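PDB 6CN7: aerobactin synthase IucC from Klebsiella pneumoniae, which catalyses the ATP-dependent joining of a second N-acetyl-N-hydroxylysine to the citryl intermediate, the ligation that completes the siderophore aerobactin. Local coordinates for the interface of chains A and B. Sequence-based numbering; all coordinates share one arbitrary frame. Chains: chain A/B, Aerobactin synthase IucC.

The interface of chains A and B. Residues chain A 232, 236, 240; chain B 102-103, 106, 150, 152, 155.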
# COMPACT_ATOMS: atom_id res chain seq x y z
N SER A 232 2.08 -9.71 -0.16
CA SER A 232 0.78 -10.07 -0.71
C SER A 232 0.68 -9.76 -2.20
O SER A 232 -0.18 -10.32 -2.88
CB SER A 232 -0.33 -9.34 0.04
OG SER A 232 -0.29 -7.94 -0.23
N ILE A 236 2.50 -12.85 -5.10
CA ILE A 236 1.15 -13.35 -5.32
C ILE A 236 1.17 -14.64 -6.12
O ILE A 236 0.31 -15.51 -5.94
CB ILE A 236 0.30 -12.27 -6.02
CG1 ILE A 236 -1.17 -12.69 -6.06
CG2 ILE A 236 0.83 -11.98 -7.42
CD1 ILE A 236 -2.11 -11.58 -6.48
N ALA A 240 -0.74 -18.09 -5.00
CA ALA A 240 -1.75 -18.77 -5.80
C ALA A 240 -1.31 -20.18 -6.18
O ALA A 240 -2.14 -21.09 -6.26
CB ALA A 240 -2.06 -17.95 -7.05
N TYR B 102 -2.57 -14.06 -11.89
CA TYR B 102 -2.73 -14.80 -10.64
C TYR B 102 -3.85 -14.21 -9.78
O TYR B 102 -4.52 -14.95 -9.06
CB TYR B 102 -1.41 -14.83 -9.87
CG TYR B 102 -0.34 -15.67 -10.52
CD1 TYR B 102 -0.38 -17.06 -10.46
CD2 TYR B 102 0.72 -15.08 -11.20
CE1 TYR B 102 0.59 -17.83 -11.05
CE2 TYR B 102 1.70 -15.85 -11.80
CZ TYR B 102 1.63 -17.23 -11.72
OH TYR B 102 2.61 -17.99 -12.32
N ALA B 103 -4.06 -12.90 -9.85
CA ALA B 103 -5.20 -12.30 -9.17
C ALA B 103 -6.51 -12.86 -9.70
O ALA B 103 -7.48 -12.99 -8.94
CB ALA B 103 -5.17 -10.78 -9.32
N LEU B 106 -6.84 -16.49 -8.30
CA LEU B 106 -7.26 -16.44 -6.90
C LEU B 106 -8.76 -16.22 -6.80
O LEU B 106 -9.45 -16.91 -6.04
CB LEU B 106 -6.50 -15.33 -6.17
CG LEU B 106 -5.04 -15.62 -5.84
CD1 LEU B 106 -4.35 -14.36 -5.34
CD2 LEU B 106 -4.92 -16.72 -4.80
N TRP B 150 -3.16 -4.33 -6.57
CA TRP B 150 -3.92 -5.06 -5.56
C TRP B 150 -3.31 -6.44 -5.34
O TRP B 150 -3.26 -7.25 -6.27
CB TRP B 150 -5.38 -5.19 -5.97
CG TRP B 150 -6.16 -3.91 -5.88
CD1 TRP B 150 -5.72 -2.66 -6.20
CD2 TRP B 150 -7.52 -3.76 -5.44
NE1 TRP B 150 -6.73 -1.74 -5.99
CE2 TRP B 150 -7.84 -2.39 -5.52
CE3 TRP B 150 -8.49 -4.66 -4.99
CZ2 TRP B 150 -9.09 -1.90 -5.17
CZ3 TRP B 150 -9.73 -4.17 -4.64
CH2 TRP B 150 -10.02 -2.80 -4.73
N LYS B 152 -3.07 -10.01 -2.59
CA LYS B 152 -4.04 -10.93 -2.02
C LYS B 152 -4.86 -10.27 -0.92
O LYS B 152 -6.08 -10.44 -0.85
CB LYS B 152 -3.34 -12.18 -1.49
CG LYS B 152 -4.28 -13.24 -0.93
CD LYS B 152 -3.58 -14.58 -0.71
CE LYS B 152 -4.49 -15.60 -0.05
NZ LYS B 152 -4.77 -15.28 1.38
N LEU B 155 -7.32 -7.72 -2.48
CA LEU B 155 -8.38 -8.41 -3.21
C LEU B 155 -9.41 -8.99 -2.26
O LEU B 155 -10.62 -8.79 -2.44
CB LEU B 155 -7.77 -9.51 -4.09
CG LEU B 155 -6.87 -9.03 -5.22
CD1 LEU B 155 -5.99 -10.17 -5.72
CD2 LEU B 155 -7.70 -8.47 -6.35
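A helix-to-helix patch forms part of the interface between the two copies of this IucA/IucC-family synthetase: A:Ile236 and A:Ala240, one turn apart on helix 236-241 of chain A, lie against B:Tyr102 and B:Leu106, one turn apart on helix 91-114 of chain B. Two-fold symmetry repeats the patch with the chains exchanged; whether this dimer forms in solution the structure alone does not show. The isoleucine reaches across with its longer branch. CG1 stands anti to the backbone N (chi1 -171°) and the chain runs on extended, carrying CD1 to the CD1 methyl of B:Leu106, with the backbone N of B:Ala103 a little farther off. B:Leu106 meets it obliquely and divides its two methyls between the partners: its CD1 lies 3.7 Å from both CG1 and CD1 of A:Ile236, while CD2 lies 3.8 Å from CB of A:Ala240. The methyl of A:Ala240 also touches the ring of B:Tyr102, 3.9 Å from its CD1. The CD1 methyl of B:Leu155 is a looser neighbour, 4.2 Å from CD1 of A:Ile236. Beside this apolar contact, the first residue of helix 152-158 gives its backbone N-H to the end of helix 224-234: B:Lys152 N donates to the carbonyl oxygen of A:Ser232 at 2.9 Å. The bond is nearly straight at the hydrogen (166°), although the donor stands well above the carbonyl plane.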